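PDB 3WA7: tannase from Lactobacillus plantarum, which probably hydrolyses the galloyl ester bonds of hydrolysable tannins, releasing gallic acid, as a serine esterase of the alpha/beta-hydrolase fold. Local coordinates for residues Thr283-Glu286 with Ala287-Ser291; Ser266-Leu269 with Asn270-Gln273; Pro86-Val89 with Thr90-Asn94; Ile413-Gly416 with Ala417-Asp421. All coordinates share one frame; numbering follows the deposited sequence. Where two conformers were deposited one is given.

Contact 1 of 4, residues Thr283-Glu286 with Ala287-Ser291; sequences TLNE and AGMGS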
ATOM      1  N   THR A 283      12.970   1.968  21.765  1.00  8.02           N
ATOM      2  CA  THR A 283      12.420   0.813  22.469  1.00  7.37           C
ATOM      3  C   THR A 283      11.075   1.057  23.141  1.00  7.94           C
ATOM      4  O   THR A 283      10.547   2.173  23.156  1.00  5.44           O
ATOM      5  CB  THR A 283      13.386   0.334  23.581  1.00  9.58           C
ATOM      6  OG1 THR A 283      13.558   1.387  24.536  1.00 10.12           O
ATOM      7  CG2 THR A 283      14.745  -0.047  23.007  1.00  9.50           C
ATOM      8  N   LEU A 284      10.534  -0.020  23.695  1.00  7.14           N
ATOM      9  CA  LEU A 284       9.281   0.003  24.433  1.00  8.62           C
ATOM     10  C   LEU A 284       9.512  -0.872  25.653  1.00 10.65           C
ATOM     11  O   LEU A 284      10.211  -1.883  25.568  1.00 10.51           O
ATOM     12  CB  LEU A 284       8.137  -0.590  23.610  1.00  7.99           C
ATOM     13  CG  LEU A 284       7.590   0.243  22.451  1.00  7.95           C
ATOM     14  CD1 LEU A 284       6.514  -0.557  21.720  1.00  9.64           C
ATOM     15  CD2 LEU A 284       7.023   1.556  22.980  1.00  5.54           C
ATOM     16  N   ASN A 285       8.949  -0.490  26.792  1.00 11.59           N
ATOM     17  CA  ASN A 285       9.128  -1.315  27.975  1.00 14.46           C
ATOM     18  C   ASN A 285       7.989  -2.317  28.037  1.00 16.40           C
ATOM     19  O   ASN A 285       7.166  -2.396  27.124  1.00 15.06           O
ATOM     20  CB  ASN A 285       9.162  -0.473  29.258  1.00 13.92           C
ATOM     21  CG  ASN A 285       7.860   0.253  29.523  1.00 14.20           C
ATOM     22  OD1 ASN A 285       6.798  -0.143  29.039  1.00 12.94           O
ATOM     23  ND2 ASN A 285       7.933   1.313  30.320  1.00 15.44           N
ATOM     24  N   GLU A 286       7.943  -3.078  29.121  1.00 19.63           N
ATOM     25  CA  GLU A 286       6.918  -4.091  29.294  1.00 21.98           C
ATOM     26  C   GLU A 286       5.486  -3.555  29.256  1.00 21.32           C
ATOM     27  O   GLU A 286       4.557  -4.298  28.947  1.00 23.92           O
ATOM     28  CB  GLU A 286       7.182  -4.857  30.601  1.00 22.34           C
ATOM     29  CG  GLU A 286       6.102  -5.849  30.991  0.50 25.73           C
ATOM     30  CD  GLU A 286       5.040  -5.239  31.888  0.50 27.76           C
ATOM     31  OE1 GLU A 286       4.100  -5.965  32.274  0.50 29.18           O
ATOM     32  OE2 GLU A 286       5.147  -4.038  32.212  0.50 29.98           O
ATOM     33  N   ALA A 287       5.307  -2.269  29.542  1.00 18.56           N
ATOM     34  CA  ALA A 287       3.969  -1.673  29.553  1.00 16.27           C
ATOM     35  C   ALA A 287       3.581  -0.933  28.271  1.00 14.90           C
ATOM     36  O   ALA A 287       2.520  -0.314  28.206  1.00 15.31           O
ATOM     37  CB  ALA A 287       3.836  -0.737  30.751  1.00 16.25           C
ATOM     38  N   GLY A 288       4.431  -0.995  27.252  1.00 12.73           N
ATOM     39  CA  GLY A 288       4.118  -0.318  26.006  1.00 10.09           C
ATOM     40  C   GLY A 288       4.486   1.155  26.014  1.00  8.45           C
ATOM     41  O   GLY A 288       4.059   1.917  25.147  1.00  6.97           O
HETATM   42  N   MSE A 289       5.277   1.556  27.005  1.00  7.74           N
HETATM   43  CA  MSE A 289       5.726   2.942  27.129  1.00  8.16           C
HETATM   44  C   MSE A 289       7.185   3.004  26.691  1.00  8.15           C
HETATM   45  O   MSE A 289       7.859   1.977  26.620  1.00  9.56           O
HETATM   46  CB  MSE A 289       5.636   3.412  28.585  1.00  9.99           C
HETATM   47  CG  MSE A 289       4.290   3.196  29.253  1.00 12.36           C
HETATM   48 SE   MSE A 289       2.846   4.124  28.376  1.00 22.85          SE
HETATM   49  CE  MSE A 289       3.316   5.938  28.826  1.00 19.46           C
ATOM     50  N   GLY A 290       7.678   4.201  26.394  1.00  8.60           N
ATOM     51  CA  GLY A 290       9.070   4.306  25.997  1.00  8.75           C
ATOM     52  C   GLY A 290       9.367   5.239  24.843  1.00  7.45           C
ATOM     53  O   GLY A 290       8.480   5.918  24.322  1.00  7.17           O
ATOM     54  N   SER A 291      10.629   5.256  24.432  1.00  6.46           N
ATOM     55  CA  SER A 291      11.060   6.131  23.353  1.00  6.88           C
ATOM     56  C   SER A 291      10.284   5.946  22.055  1.00  8.26           C
ATOM     57  O   SER A 291      10.004   6.924  21.360  1.00  9.53           O
ATOM     58  CB  SER A 291      12.562   5.962  23.107  1.00  8.29           C
ATOM     59  OG  SER A 291      12.915   4.604  22.939  1.00  7.64           O
TER
HETATM   60  O   HOH W   1      12.138   3.335  25.997  1.00 11.13           O
HETATM   61  O   HOH W   2      15.423   4.252  23.795  1.00 20.70           O
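N285 and M289, a selenomethionine, point the same way from two facing arms of a tight turn, and the asparagine amide does much of the holding. From CB, 3.8 Å from M289 O, the chain rises with CG between the backbone N and the carbonyl carbon (chi1 64°), which keeps the amide over the turn. CG then lies 3.4 Å from M289 O. At the tip, OD1 accepts two backbone N-H groups, A287 N at 2.6 Å and M289 N at 3.1 Å; they arrive from opposite faces of the amide plane, so the oxygen is gripped between them. ND2 leans on M289 CB at 3.6 Å.

The backbone beneath is a type I beta turn, N285 to G288, with G288 at positive phi (83°), followed by the bond from N285 N to M289 O: the pattern of a G1 beta bulge, here in a loop without regular strands. The bond from A287 N to OD1 adds an Asx turn at the same corner.

Further along, T283 N donates almost straight to S291 OG (2.9 Å, 170° at the hydrogen), and a water joins T283 OG1 to S291 N. G290, the N-cap, opens helix 291-309 just there. L284 turns to the protein interior, meeting G288 O with CD2 and packing on F265 and L269 of helix 252-271.

Contact 2 of 4, residues Ser266-Leu269 with Asn270-Gln273; sequences STYL and NQLQ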
ATOM      1  N   SER A 266       6.397  -5.316  22.365  1.00  6.51           N
ATOM      2  CA  SER A 266       7.593  -4.668  22.907  1.00  6.59           C
ATOM      3  C   SER A 266       8.837  -5.438  22.489  1.00  5.43           C
ATOM      4  O   SER A 266       9.842  -4.853  22.093  1.00  6.64           O
ATOM      5  CB  SER A 266       7.533  -4.579  24.438  1.00  7.77           C
ATOM      6  OG  SER A 266       6.495  -3.715  24.861  0.55  7.37           O
ATOM      7  N   THR A 267       8.765  -6.761  22.569  1.00  6.96           N
ATOM      8  CA  THR A 267       9.898  -7.588  22.191  1.00  6.72           C
ATOM      9  C   THR A 267      10.189  -7.462  20.701  1.00  7.66           C
ATOM     10  O   THR A 267      11.340  -7.314  20.295  1.00  7.03           O
ATOM     11  CB  THR A 267       9.639  -9.056  22.548  1.00  7.81           C
ATOM     12  OG1 THR A 267       9.446  -9.156  23.964  1.00  8.89           O
ATOM     13  CG2 THR A 267      10.820  -9.928  22.138  1.00 10.20           C
ATOM     14  N   TYR A 268       9.140  -7.528  19.892  1.00  6.98           N
ATOM     15  CA  TYR A 268       9.290  -7.399  18.450  1.00  6.72           C
ATOM     16  C   TYR A 268       9.894  -6.039  18.100  1.00  6.93           C
ATOM     17  O   TYR A 268      10.881  -5.947  17.368  1.00  7.53           O
ATOM     18  CB  TYR A 268       7.932  -7.536  17.756  1.00  5.90           C
ATOM     19  CG  TYR A 268       7.986  -7.134  16.300  1.00  6.38           C
ATOM     20  CD1 TYR A 268       8.722  -7.875  15.378  1.00  7.43           C
ATOM     21  CD2 TYR A 268       7.347  -5.975  15.855  1.00  5.69           C
ATOM     22  CE1 TYR A 268       8.827  -7.471  14.045  1.00  8.10           C
ATOM     23  CE2 TYR A 268       7.446  -5.562  14.530  1.00  6.03           C
ATOM     24  CZ  TYR A 268       8.186  -6.314  13.630  1.00  8.81           C
ATOM     25  OH  TYR A 268       8.284  -5.907  12.317  1.00  6.87           O
ATOM     26  N   LEU A 269       9.289  -4.980  18.623  1.00  6.44           N
ATOM     27  CA  LEU A 269       9.766  -3.630  18.349  1.00  7.88           C
ATOM     28  C   LEU A 269      11.226  -3.460  18.765  1.00  6.82           C
ATOM     29  O   LEU A 269      12.053  -2.985  17.984  1.00  6.97           O
ATOM     30  CB  LEU A 269       8.875  -2.606  19.068  1.00  5.01           C
ATOM     31  CG  LEU A 269       9.047  -1.101  18.799  1.00  6.10           C
ATOM     32  CD1 LEU A 269      10.248  -0.556  19.558  1.00  8.22           C
ATOM     33  CD2 LEU A 269       9.172  -0.856  17.298  1.00  9.13           C
ATOM     34  N   ASN A 270      11.555  -3.864  19.987  1.00  7.28           N
ATOM     35  CA  ASN A 270      12.924  -3.719  20.463  1.00  7.03           C
ATOM     36  C   ASN A 270      13.956  -4.459  19.615  1.00  7.68           C
ATOM     37  O   ASN A 270      15.044  -3.941  19.368  1.00  8.75           O
ATOM     38  CB  ASN A 270      13.039  -4.183  21.918  1.00  7.36           C
ATOM     39  CG  ASN A 270      12.305  -3.270  22.877  1.00  6.12           C
ATOM     40  OD1 ASN A 270      11.935  -2.149  22.522  1.00  7.80           O
ATOM     41  ND2 ASN A 270      12.101  -3.737  24.108  1.00  5.95           N
ATOM     42  N   GLN A 271      13.622  -5.663  19.164  1.00  8.67           N
ATOM     43  CA  GLN A 271      14.579  -6.435  18.377  1.00  9.68           C
ATOM     44  C   GLN A 271      14.806  -5.904  16.965  1.00  9.74           C
ATOM     45  O   GLN A 271      15.738  -6.331  16.287  1.00 11.53           O
ATOM     46  CB  GLN A 271      14.180  -7.918  18.349  1.00 11.02           C
ATOM     47  CG  GLN A 271      12.835  -8.230  17.726  1.00 16.00           C
ATOM     48  CD  GLN A 271      12.922  -8.449  16.230  1.00 19.18           C
ATOM     49  OE1 GLN A 271      13.700  -9.283  15.756  1.00 23.37           O
ATOM     50  NE2 GLN A 271      12.120  -7.711  15.478  1.00 16.92           N
ATOM     51  N   LEU A 272      13.973  -4.963  16.525  1.00  9.42           N
ATOM     52  CA  LEU A 272      14.140  -4.376  15.194  1.00  8.54           C
ATOM     53  C   LEU A 272      15.360  -3.462  15.186  1.00  9.91           C
ATOM     54  O   LEU A 272      15.944  -3.190  14.137  1.00 10.11           O
ATOM     55  CB  LEU A 272      12.911  -3.551  14.796  1.00  8.70           C
ATOM     56  CG  LEU A 272      11.634  -4.300  14.400  1.00  8.28           C
ATOM     57  CD1 LEU A 272      10.539  -3.288  14.081  1.00  8.93           C
ATOM     58  CD2 LEU A 272      11.904  -5.187  13.191  1.00  8.40           C
ATOM     59  N   GLN A 273      15.733  -2.983  16.366  1.00  9.64           N
ATOM     60  CA  GLN A 273      16.872  -2.093  16.500  1.00 12.67           C
ATOM     61  C   GLN A 273      16.707  -0.826  15.666  1.00 11.99           C
ATOM     62  O   GLN A 273      17.649  -0.389  15.006  1.00 11.66           O
ATOM     63  CB  GLN A 273      18.164  -2.812  16.091  1.00 16.81           C
ATOM     64  CG  GLN A 273      18.491  -4.034  16.935  1.00 24.03           C
ATOM     65  CD  GLN A 273      18.516  -3.727  18.418  1.00 27.65           C
ATOM     66  OE1 GLN A 273      19.171  -2.782  18.855  1.00 32.11           O
ATOM     67  NE2 GLN A 273      17.804  -4.530  19.201  1.00 31.07           N
TER
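Y268 and L272, one helical turn apart, meet obliquely, the leucine lying over one face of the phenol ring. L272 CG sits 4.1 Å above the ring plane, displaced toward the rim, and both methyls come down over the same face at the phenol end, CD1 on the CE2 side and CD2 on the CE1 side, each within 3.9 Å of Y268 CZ. The ring reaches this place because its CG is trans to the backbone N (chi1 168°), while L272 swings its own CG beside its N and then runs on extended. The hydroxyl of Y268 is hydrogen-bonded to N208 ND2, and H211 stacks on the ring.

Q271 takes a rarer shape for a helix. Its CG lies between N and the carbonyl carbon, chi1 61°, and a bend at chi2 folds the chain back over the preceding turn, pressing CG to 3.0 Å from Y268 O. NE2 can then donate to that same oxygen at 2.9 Å, on a lone pair and in the plane of both the carbonyl and the amide.

This is the C-terminal part of helix 252-271, where the bonds change character. N270 N and Q271 N still reach back four residues, to S266 O and T267 O; L272 N has L269 O three residues back at 3.1 Å, with a weak second bond to Y268 O. Q273 follows with positive phi. On another flank N270 has its CG only 3.0 Å from S266 O, and its OD1 accepts from L284 N of the neighbouring loop.

Contact 3 of 4, residues Pro86-Val89 with Thr90-Asn94; sequences PQRV and TWPTN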
ATOM      1  N   PRO A  86      -8.181   6.433 -17.220  1.00  8.32           N
ATOM      2  CA  PRO A  86      -8.569   7.788 -16.813  1.00  8.78           C
ATOM      3  C   PRO A  86     -10.057   8.063 -17.038  1.00 10.96           C
ATOM      4  O   PRO A  86     -10.598   9.038 -16.519  1.00 10.55           O
ATOM      5  CB  PRO A  86      -7.667   8.682 -17.666  1.00  9.12           C
ATOM      6  CG  PRO A  86      -7.440   7.864 -18.901  1.00  7.47           C
ATOM      7  CD  PRO A  86      -7.219   6.473 -18.336  1.00  7.53           C
ATOM      8  N   GLN A  87     -10.713   7.193 -17.803  1.00 11.68           N
ATOM      9  CA  GLN A  87     -12.140   7.345 -18.086  1.00 14.42           C
ATOM     10  C   GLN A  87     -12.984   6.355 -17.283  1.00 13.33           C
ATOM     11  O   GLN A  87     -14.199   6.278 -17.460  1.00 14.24           O
ATOM     12  CB  GLN A  87     -12.412   7.159 -19.585  1.00 16.54           C
ATOM     13  CG  GLN A  87     -11.582   8.072 -20.487  1.00 19.95           C
ATOM     14  CD  GLN A  87     -11.983   7.995 -21.953  1.00 23.17           C
ATOM     15  OE1 GLN A  87     -12.109   6.907 -22.527  1.00 22.41           O
ATOM     16  NE2 GLN A  87     -12.175   9.156 -22.572  1.00 25.26           N
ATOM     17  N   ARG A  88     -12.339   5.597 -16.401  1.00 12.48           N
ATOM     18  CA  ARG A  88     -13.039   4.627 -15.566  1.00 12.03           C
ATOM     19  C   ARG A  88     -13.738   5.364 -14.424  1.00 12.89           C
ATOM     20  O   ARG A  88     -13.205   6.334 -13.885  1.00 11.79           O
ATOM     21  CB  ARG A  88     -12.045   3.603 -14.999  1.00 11.70           C
ATOM     22  CG  ARG A  88     -12.659   2.554 -14.066  1.00 13.63           C
ATOM     23  CD  ARG A  88     -11.586   1.606 -13.524  1.00 13.98           C
ATOM     24  NE  ARG A  88     -12.086   0.732 -12.461  1.00 15.85           N
ATOM     25  CZ  ARG A  88     -12.717  -0.422 -12.659  1.00 16.23           C
ATOM     26  NH1 ARG A  88     -12.931  -0.865 -13.888  1.00 16.39           N
ATOM     27  NH2 ARG A  88     -13.139  -1.134 -11.623  1.00 17.31           N
ATOM     28  N   VAL A  89     -14.938   4.918 -14.069  1.00 13.71           N
ATOM     29  CA  VAL A  89     -15.685   5.547 -12.983  1.00 16.08           C
ATOM     30  C   VAL A  89     -16.135   4.507 -11.965  1.00 15.94           C
ATOM     31  O   VAL A  89     -16.546   4.844 -10.856  1.00 17.59           O
ATOM     32  CB  VAL A  89     -16.938   6.301 -13.512  1.00 16.16           C
ATOM     33  CG1 VAL A  89     -16.518   7.385 -14.498  1.00 16.34           C
ATOM     34  CG2 VAL A  89     -17.901   5.324 -14.169  1.00 17.94           C
ATOM     35  N   THR A  90     -16.038   3.238 -12.343  1.00 16.77           N
ATOM     36  CA  THR A  90     -16.454   2.145 -11.474  1.00 17.72           C
ATOM     37  C   THR A  90     -15.430   1.785 -10.402  1.00 17.19           C
ATOM     38  O   THR A  90     -14.242   1.644 -10.682  1.00 16.41           O
ATOM     39  CB  THR A  90     -16.756   0.875 -12.298  1.00 17.98           C
ATOM     40  OG1 THR A  90     -17.733   1.178 -13.302  1.00 18.39           O
ATOM     41  CG2 THR A  90     -17.285  -0.232 -11.400  1.00 19.85           C
ATOM     42  N   TRP A  91     -15.908   1.642  -9.172  1.00 16.91           N
ATOM     43  CA  TRP A  91     -15.059   1.274  -8.045  1.00 18.20           C
ATOM     44  C   TRP A  91     -14.535  -0.145  -8.273  1.00 17.27           C
ATOM     45  O   TRP A  91     -15.278  -1.019  -8.720  1.00 17.57           O
ATOM     46  CB  TRP A  91     -15.880   1.318  -6.753  1.00 21.21           C
ATOM     47  CG  TRP A  91     -15.151   0.842  -5.542  1.00 24.44           C
ATOM     48  CD1 TRP A  91     -14.308   1.569  -4.752  1.00 26.75           C
ATOM     49  CD2 TRP A  91     -15.186  -0.477  -4.986  1.00 27.25           C
ATOM     50  NE1 TRP A  91     -13.817   0.784  -3.735  1.00 27.09           N
ATOM     51  CE2 TRP A  91     -14.340  -0.476  -3.855  1.00 27.91           C
ATOM     52  CE3 TRP A  91     -15.853  -1.661  -5.333  1.00 28.98           C
ATOM     53  CZ2 TRP A  91     -14.141  -1.616  -3.067  1.00 29.06           C
ATOM     54  CZ3 TRP A  91     -15.655  -2.794  -4.549  1.00 29.56           C
ATOM     55  CH2 TRP A  91     -14.804  -2.761  -3.428  1.00 30.59           C
ATOM     56  N   PRO A  92     -13.244  -0.391  -7.996  1.00 16.02           N
ATOM     57  CA  PRO A  92     -12.251   0.561  -7.491  1.00 15.20           C
ATOM     58  C   PRO A  92     -11.530   1.247  -8.645  1.00 13.72           C
ATOM     59  O   PRO A  92     -11.228   0.616  -9.662  1.00 13.21           O
ATOM     60  CB  PRO A  92     -11.315  -0.327  -6.691  1.00 14.87           C
ATOM     61  CG  PRO A  92     -11.260  -1.555  -7.543  1.00 16.91           C
ATOM     62  CD  PRO A  92     -12.718  -1.767  -7.931  1.00 16.67           C
ATOM     63  N   THR A  93     -11.255   2.536  -8.487  1.00 12.88           N
ATOM     64  CA  THR A  93     -10.564   3.292  -9.520  1.00 12.01           C
ATOM     65  C   THR A  93      -9.890   4.538  -8.965  1.00 11.94           C
ATOM     66  O   THR A  93     -10.341   5.122  -7.976  1.00 13.01           O
ATOM     67  CB  THR A  93     -11.536   3.729 -10.647  1.00 11.37           C
ATOM     68  OG1 THR A  93     -10.827   4.509 -11.617  1.00 10.45           O
ATOM     69  CG2 THR A  93     -12.669   4.569 -10.084  1.00 12.20           C
ATOM     70  N   ASN A  94      -8.790   4.921  -9.601  1.00 11.12           N
ATOM     71  CA  ASN A  94      -8.053   6.121  -9.236  1.00 11.65           C
ATOM     72  C   ASN A  94      -7.933   6.911 -10.539  1.00  9.77           C
ATOM     73  O   ASN A  94      -6.914   7.542 -10.812  1.00  7.98           O
ATOM     74  CB  ASN A  94      -6.663   5.763  -8.699  1.00 14.08           C
ATOM     75  CG  ASN A  94      -6.719   4.931  -7.425  1.00 16.95           C
ATOM     76  OD1 ASN A  94      -7.187   5.395  -6.385  1.00 19.98           O
ATOM     77  ND2 ASN A  94      -6.239   3.695  -7.503  1.00 18.74           N
TER
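R88 reaches across the bend of its own loop to P92, and the compact part of the contact gathers around its guanidinium group. The chain is fully extended, trans at chi1, chi2 and chi3, until chi4 (85°) turns the flat end across its line. NE gives its hydrogen to P92 O at 2.9 Å with an angle of 149°, the oxygen tilted modestly from the guanidinium plane; NH2 adds a weak bond to the same oxygen. T90 O lies over one face, 3.2 Å from CZ. It is too poorly aligned for a hydrogen bond, although a carbonyl oxygen so near the cationic group is probably favourable. At the edge, T93 CB comes to 3.5 Å from NE, and the threonine and the arginine stem run past each other in opposite directions, T93 OG1 resting 3.6 Å from both CG and CD of R88.

The bend carries a cis peptide bond before P92. It belongs to the loop that runs from strand 69-72 to helix 95-103 of the alpha/beta-hydrolase domain, and N94 occupies the N-cap of that helix. T93 OG1 is itself hydrogen-bonded to D84 and to A95 N, which probably steadies the threonine against which the arginine stem lies.

The other side is looser. V89 meets the far arm chiefly through its backbone, its C atom 3.9 Å from T93 CG2, while its CB bond is directed away from that arm. T90 and W91 are exposed; the side chain of W91 leaves the backbone away from the first segment, and its ring has P92 CB over one face.

Contact 4 of 4, residues Ile413-Gly416 with Ala417-Asp421; sequences IRHG and AADRD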
ATOM      1  N   ILE A 413       5.680   7.883   1.754  1.00  6.57           N
ATOM      2  CA  ILE A 413       4.670   7.139   2.486  1.00  6.54           C
ATOM      3  C   ILE A 413       3.717   8.053   3.240  1.00  7.74           C
ATOM      4  O   ILE A 413       4.142   9.031   3.858  1.00  7.78           O
ATOM      5  CB  ILE A 413       5.336   6.197   3.509  1.00  4.92           C
ATOM      6  CG1 ILE A 413       6.341   5.284   2.796  1.00  6.09           C
ATOM      7  CG2 ILE A 413       4.274   5.394   4.252  1.00  5.99           C
ATOM      8  CD1 ILE A 413       7.150   4.422   3.737  0.55  7.21           C
ATOM      9  N   ARG A 414       2.430   7.722   3.181  1.00  7.18           N
ATOM     10  CA  ARG A 414       1.399   8.485   3.873  1.00  7.77           C
ATOM     11  C   ARG A 414       0.413   7.535   4.547  1.00  7.90           C
ATOM     12  O   ARG A 414       0.094   6.473   4.010  1.00  8.44           O
ATOM     13  CB  ARG A 414       0.633   9.385   2.891  1.00  7.33           C
ATOM     14  CG  ARG A 414       1.425  10.562   2.336  1.00  8.08           C
ATOM     15  CD  ARG A 414       1.695  11.601   3.420  1.00  6.94           C
ATOM     16  NE  ARG A 414       2.402  12.779   2.914  1.00  7.04           N
ATOM     17  CZ  ARG A 414       3.702  12.823   2.632  1.00  8.95           C
ATOM     18  NH1 ARG A 414       4.468  11.753   2.800  1.00  9.48           N
ATOM     19  NH2 ARG A 414       4.244  13.955   2.194  1.00 10.15           N
ATOM     20  N   HIS A 415      -0.042   7.910   5.739  1.00  6.60           N
ATOM     21  CA  HIS A 415      -1.031   7.137   6.484  1.00  6.18           C
ATOM     22  C   HIS A 415      -1.833   8.166   7.271  1.00  7.09           C
ATOM     23  O   HIS A 415      -1.272   8.899   8.079  1.00  8.25           O
ATOM     24  CB  HIS A 415      -0.374   6.147   7.456  1.00  6.01           C
ATOM     25  CG  HIS A 415      -1.359   5.283   8.185  1.00  6.78           C
ATOM     26  ND1 HIS A 415      -1.662   3.997   7.791  1.00  8.66           N
ATOM     27  CD2 HIS A 415      -2.146   5.542   9.257  1.00  5.99           C
ATOM     28  CE1 HIS A 415      -2.593   3.502   8.587  1.00  9.67           C
ATOM     29  NE2 HIS A 415      -2.905   4.420   9.484  1.00  7.80           N
ATOM     30  N   GLY A 416      -3.138   8.229   7.023  1.00  6.18           N
ATOM     31  CA  GLY A 416      -3.976   9.202   7.707  1.00  5.22           C
ATOM     32  C   GLY A 416      -4.006   9.094   9.221  1.00  6.23           C
ATOM     33  O   GLY A 416      -4.018   7.996   9.773  1.00  5.71           O
ATOM     34  N   ALA A 417      -4.029  10.242   9.894  1.00  7.00           N
ATOM     35  CA  ALA A 417      -4.065  10.271  11.352  1.00  5.74           C
ATOM     36  C   ALA A 417      -5.382   9.720  11.891  1.00  6.13           C
ATOM     37  O   ALA A 417      -5.510   9.472  13.088  1.00  6.17           O
ATOM     38  CB  ALA A 417      -3.842  11.695  11.859  1.00  8.13           C
ATOM     39  N   ALA A 418      -6.361   9.525  11.010  1.00  4.84           N
ATOM     40  CA  ALA A 418      -7.653   8.985  11.425  1.00  6.82           C
ATOM     41  C   ALA A 418      -7.874   7.591  10.836  1.00  6.91           C
ATOM     42  O   ALA A 418      -8.979   7.051  10.886  1.00  7.39           O
ATOM     43  CB  ALA A 418      -8.781   9.922  11.000  1.00  8.43           C
ATOM     44  N   ASP A 419      -6.808   7.014  10.293  1.00  5.52           N
ATOM     45  CA  ASP A 419      -6.852   5.686   9.686  1.00  6.16           C
ATOM     46  C   ASP A 419      -6.543   4.632  10.752  1.00  6.69           C
ATOM     47  O   ASP A 419      -5.421   4.563  11.254  1.00  6.97           O
ATOM     48  CB  ASP A 419      -5.814   5.613   8.556  1.00  6.36           C
ATOM     49  CG  ASP A 419      -5.844   4.294   7.806  1.00  7.84           C
ATOM     50  OD1 ASP A 419      -6.195   3.263   8.412  1.00  7.55           O
ATOM     51  OD2 ASP A 419      -5.488   4.289   6.606  1.00  6.40           O
ATOM     52  N   ARG A 420      -7.542   3.816  11.089  1.00  4.94           N
ATOM     53  CA  ARG A 420      -7.389   2.773  12.104  1.00  7.37           C
ATOM     54  C   ARG A 420      -7.353   1.358  11.527  1.00  5.37           C
ATOM     55  O   ARG A 420      -7.545   0.383  12.259  1.00  5.28           O
ATOM     56  CB  ARG A 420      -8.533   2.862  13.120  1.00  6.46           C
ATOM     57  CG  ARG A 420      -8.777   4.266  13.645  1.00  7.68           C
ATOM     58  CD  ARG A 420     -10.122   4.779  13.185  1.00  8.05           C
ATOM     59  NE  ARG A 420     -11.219   4.089  13.856  1.00  9.02           N
ATOM     60  CZ  ARG A 420     -12.151   3.366  13.241  1.00 10.24           C
ATOM     61  NH1 ARG A 420     -12.132   3.223  11.920  1.00 11.70           N
ATOM     62  NH2 ARG A 420     -13.113   2.790  13.954  1.00  9.97           N
ATOM     63  N   ASP A 421      -7.107   1.232  10.225  1.00  5.66           N
ATOM     64  CA  ASP A 421      -7.068  -0.090   9.606  1.00  5.85           C
ATOM     65  C   ASP A 421      -5.854  -0.891  10.054  1.00  6.61           C
ATOM     66  O   ASP A 421      -5.841  -2.119   9.980  1.00  6.89           O
ATOM     67  CB  ASP A 421      -7.117   0.030   8.083  1.00  7.04           C
ATOM     68  CG  ASP A 421      -8.514   0.332   7.581  1.00  9.62           C
ATOM     69  OD1 ASP A 421      -9.049   1.411   7.910  1.00  8.93           O
ATOM     70  OD2 ASP A 421      -9.088  -0.519   6.868  1.00  9.74           O
TER
HETATM   71  O   HOH W   3      -4.931   6.553   5.457  1.00  9.27           O
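The loop that follows strand 410-414, where alpha/beta-hydrolases usually carry the acid of their catalytic triad, is closed here by H415 and D419. The imidazole and the carboxylate stack with their planes 26° apart. D419 OD2 sits 3.5 Å above one ring face, toward the rim, and CG is 3.4 Å from H415 CE1. With H415 CG trans to its backbone N (chi1 -177°), the ring extends far enough forward for NE2 to donate to D419 O at 3.1 Å, an acceptor close to the ring plane. One residue thus offers H415 both its backbone oxygen and its carboxylate.

Beside the ring, G416 to D419 form a type I beta turn, with D419 N bonded to G416 O. The carboxylate is held from several sides. A water accepts from G416 N and donates to OD2 at 2.6 Å. OD1 takes the N-H of D421 nearly along its C-O axis, making an Asx turn. OD2 also accepts from H451 ND1, which leaves the aspartate oriented toward that histidine. With S163 on a GxSxG nucleophile elbow, this is consistent with the acid position of the Ser-His-Asp triad of the alpha/beta-hydrolase fold.

In the fold
From the N terminus the four contacts follow one another in series, none nested in or crossing another. Contact 3 comes first, shaping the loop that leads into helix 95-103. Contact 2 lies at the C-terminal part of helix 252-271, and contact 1 folds the end of the loop between that helix and helix 291-309 back on itself. These two touch directly: S266 OG approaches N285 O at 2.7 Å, a probable hydrogen bond that ties the turn to the helix side. Contact 4 runs from the end of strand 410-414 of the main sheet into the loop after it, its centre about 22 Å from each of the other three. Contacts 1 and 3 sit on opposite sides of the chain's centre, their centres about 44 Å apart.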